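Local structure of glycosylation Associate Protein 1 (Streptococcus agalactiae serotype V, 6OYC) at residues S227-N235 and G249-N260. The protein probably acts with its partner Gap proteins, in a complex with lectin-like character, in the glycosylation and accessory Sec secretion of a streptococcal surface adhesin. Residues are numbered along the deposited sequence; the frame is centred on the assembly and turned at random.
Sequences SDTIIVSFN and GNLILSVFSERN. With SO4 (sulfate ion), chain J.
Strands 229-233 and 250-255 run parallel in register, from T229/N250 to S233/S254, their axes 17° apart. Six backbone hydrogen bonds form the ladder, from N250 N to D228 O through F234 N to S254 O. On one face the methyl CG2 of T229 meets I252 CD1 at 3.7 Å, and I231 lies alongside I252. On the other, V232 CG2 packs on L251 CD1 (3.5 Å); L253 sets CD2 against V232 CB, while its CD1 lies at the edge of the F234 ring. Past the strands, F234 O takes two donors from opposite faces of its carbonyl plane: N260 ND2 at 2.7 Å and R259 NE at 2.9 Å. R259 bends at chi3 (67°), with one guanidinium face over S233 OG; its NH1 makes a salt bridge with D33. N260 holds its amide 87° from the F234 ring; OD1 accepts F256 N on a lone pair (2.8 Å). These are neighbouring strands of a beta-alpha-beta unit in a Rossmann-like domain, consistent with the GT-B clan. Gripping one carbonyl from both faces ties the loops after the strands together, while N260 ND2, with Q236 N, N261 N and N264 ND2, holds a sulfate, probably from the crystallisation liquor; natural anion binding there is not established.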
# COMPACT_ATOMS: atom_id res chain seq x y z
N SER A 227 3.57 7.53 -30.53
CA SER A 227 4.48 8.41 -29.83
C SER A 227 4.28 8.40 -28.32
O SER A 227 4.90 9.20 -27.61
CB SER A 227 4.33 9.84 -30.36
OG SER A 227 3.03 10.30 -30.13
N ASP A 228 3.45 7.50 -27.81
CA ASP A 228 3.22 7.39 -26.38
C ASP A 228 4.26 6.49 -25.73
O ASP A 228 5.04 5.80 -26.41
CB ASP A 228 1.81 6.84 -26.10
CG ASP A 228 0.73 7.85 -26.38
OD1 ASP A 228 1.03 9.08 -26.33
OD2 ASP A 228 -0.41 7.42 -26.64
N THR A 229 4.27 6.49 -24.40
CA THR A 229 5.13 5.64 -23.60
C THR A 229 4.29 4.85 -22.61
O THR A 229 3.39 5.41 -21.96
CB THR A 229 6.20 6.46 -22.86
OG1 THR A 229 7.10 7.03 -23.82
CG2 THR A 229 6.99 5.59 -21.84
N ILE A 230 4.55 3.56 -22.51
CA ILE A 230 3.92 2.72 -21.52
C ILE A 230 4.92 2.50 -20.41
O ILE A 230 6.06 2.09 -20.67
CB ILE A 230 3.46 1.38 -22.13
CG1 ILE A 230 2.46 1.63 -23.26
CG2 ILE A 230 2.82 0.51 -21.07
CD1 ILE A 230 2.01 0.38 -23.91
N ILE A 231 4.53 2.81 -19.18
CA ILE A 231 5.36 2.57 -18.01
C ILE A 231 4.75 1.41 -17.26
O ILE A 231 3.60 1.49 -16.79
CB ILE A 231 5.50 3.82 -17.13
CG1 ILE A 231 6.14 4.95 -17.97
CG2 ILE A 231 6.33 3.50 -15.91
CD1 ILE A 231 5.95 6.36 -17.46
N VAL A 232 5.48 0.30 -17.20
CA VAL A 232 4.97 -0.97 -16.71
C VAL A 232 5.60 -1.27 -15.35
O VAL A 232 6.83 -1.33 -15.22
CB VAL A 232 5.25 -2.12 -17.69
CG1 VAL A 232 4.72 -3.45 -17.10
CG2 VAL A 232 4.62 -1.83 -19.04
N SER A 233 4.74 -1.47 -14.36
CA SER A 233 5.14 -2.11 -13.12
C SER A 233 5.61 -3.54 -13.41
O SER A 233 4.82 -4.37 -13.86
CB SER A 233 3.94 -2.12 -12.18
OG SER A 233 4.34 -2.11 -10.84
N PHE A 234 6.89 -3.83 -13.17
CA PHE A 234 7.42 -5.15 -13.53
C PHE A 234 6.72 -6.25 -12.73
O PHE A 234 6.78 -6.27 -11.50
CB PHE A 234 8.93 -5.23 -13.29
CG PHE A 234 9.57 -6.50 -13.80
CD1 PHE A 234 9.40 -7.71 -13.13
CD2 PHE A 234 10.34 -6.49 -14.95
CE1 PHE A 234 9.99 -8.87 -13.59
CE2 PHE A 234 10.93 -7.65 -15.42
CZ PHE A 234 10.76 -8.85 -14.74
N ASN A 235 6.09 -7.19 -13.43
CA ASN A 235 5.40 -8.29 -12.77
C ASN A 235 5.27 -9.46 -13.74
O ASN A 235 4.76 -9.29 -14.86
CB ASN A 235 4.02 -7.83 -12.28
CG ASN A 235 3.52 -8.67 -11.14
OD1 ASN A 235 3.62 -9.89 -11.18
ND2 ASN A 235 3.00 -8.02 -10.11
N GLY A 249 4.65 1.33 -29.05
CA GLY A 249 5.29 2.56 -28.59
C GLY A 249 6.58 2.42 -27.79
O GLY A 249 7.32 1.44 -27.94
N ASN A 250 6.85 3.40 -26.95
CA ASN A 250 7.98 3.34 -26.03
C ASN A 250 7.60 2.62 -24.74
O ASN A 250 6.44 2.62 -24.32
CB ASN A 250 8.49 4.73 -25.71
CG ASN A 250 9.13 5.39 -26.89
OD1 ASN A 250 10.09 4.85 -27.45
ND2 ASN A 250 8.57 6.51 -27.33
N LEU A 251 8.61 2.05 -24.10
CA LEU A 251 8.39 1.19 -22.95
C LEU A 251 9.41 1.50 -21.88
O LEU A 251 10.61 1.56 -22.16
CB LEU A 251 8.48 -0.28 -23.37
CG LEU A 251 8.37 -1.33 -22.25
CD1 LEU A 251 7.01 -1.26 -21.56
CD2 LEU A 251 8.60 -2.71 -22.82
N ILE A 252 8.93 1.69 -20.65
CA ILE A 252 9.76 1.80 -19.45
C ILE A 252 9.33 0.72 -18.46
O ILE A 252 8.14 0.61 -18.13
CB ILE A 252 9.68 3.19 -18.80
CG1 ILE A 252 10.24 4.27 -19.74
CG2 ILE A 252 10.43 3.22 -17.48
CD1 ILE A 252 9.76 5.65 -19.39
N LEU A 253 10.28 -0.08 -18.00
CA LEU A 253 10.02 -1.10 -16.99
C LEU A 253 10.40 -0.55 -15.62
O LEU A 253 11.50 -0.02 -15.44
CB LEU A 253 10.83 -2.36 -17.28
CG LEU A 253 10.30 -3.31 -18.34
CD1 LEU A 253 11.28 -4.48 -18.53
CD2 LEU A 253 8.93 -3.82 -17.92
N SER A 254 9.51 -0.71 -14.64
CA SER A 254 9.76 -0.23 -13.28
C SER A 254 9.95 -1.41 -12.34
O SER A 254 9.05 -2.25 -12.19
CB SER A 254 8.63 0.67 -12.78
OG SER A 254 8.91 1.12 -11.45
N VAL A 255 11.12 -1.48 -11.72
CA VAL A 255 11.49 -2.56 -10.81
C VAL A 255 11.41 -2.01 -9.38
O VAL A 255 12.05 -1.00 -9.06
CB VAL A 255 12.89 -3.10 -11.14
CG1 VAL A 255 13.42 -4.00 -10.01
CG2 VAL A 255 12.88 -3.83 -12.47
N PHE A 256 10.64 -2.68 -8.52
CA PHE A 256 10.39 -2.22 -7.16
C PHE A 256 10.72 -3.35 -6.19
O PHE A 256 10.08 -4.41 -6.22
CB PHE A 256 8.93 -1.78 -7.01
CG PHE A 256 8.65 -1.05 -5.73
CD1 PHE A 256 9.39 0.08 -5.38
CD2 PHE A 256 7.65 -1.49 -4.86
CE1 PHE A 256 9.13 0.77 -4.20
CE2 PHE A 256 7.38 -0.80 -3.67
CZ PHE A 256 8.12 0.33 -3.34
N SER A 257 11.71 -3.11 -5.33
CA SER A 257 12.28 -4.19 -4.53
C SER A 257 11.25 -4.89 -3.63
O SER A 257 11.38 -6.09 -3.37
CB SER A 257 13.43 -3.65 -3.69
OG SER A 257 12.97 -2.64 -2.80
N GLU A 258 10.22 -4.17 -3.15
CA GLU A 258 9.23 -4.84 -2.30
C GLU A 258 8.43 -5.88 -3.08
O GLU A 258 7.99 -6.88 -2.50
CB GLU A 258 8.30 -3.81 -1.67
CG GLU A 258 7.19 -4.39 -0.77
CD GLU A 258 6.06 -3.38 -0.47
OE1 GLU A 258 5.82 -3.08 0.72
OE2 GLU A 258 5.41 -2.89 -1.43
N ARG A 259 8.22 -5.66 -4.38
CA ARG A 259 7.46 -6.53 -5.27
C ARG A 259 8.33 -7.50 -6.06
O ARG A 259 7.93 -8.64 -6.30
CB ARG A 259 6.66 -5.68 -6.27
CG ARG A 259 5.87 -6.47 -7.30
CD ARG A 259 5.12 -5.52 -8.25
NE ARG A 259 6.04 -4.76 -9.10
CZ ARG A 259 6.20 -3.44 -9.03
NH1 ARG A 259 5.51 -2.71 -8.15
NH2 ARG A 259 7.07 -2.84 -9.84
N ASN A 260 9.51 -7.09 -6.48
CA ASN A 260 10.24 -7.83 -7.48
C ASN A 260 11.38 -8.62 -6.87
O ASN A 260 12.15 -8.10 -6.05
CB ASN A 260 10.74 -6.87 -8.56
CG ASN A 260 9.59 -6.28 -9.35
OD1 ASN A 260 9.48 -5.06 -9.52
ND2 ASN A 260 8.69 -7.15 -9.79
S SO4 J . 8.33 -10.96 -10.24
O1 SO4 J . 7.52 -10.21 -11.19
O2 SO4 J . 8.92 -12.14 -10.88
O3 SO4 J . 9.42 -10.10 -9.74
O4 SO4 J . 7.50 -11.36 -9.08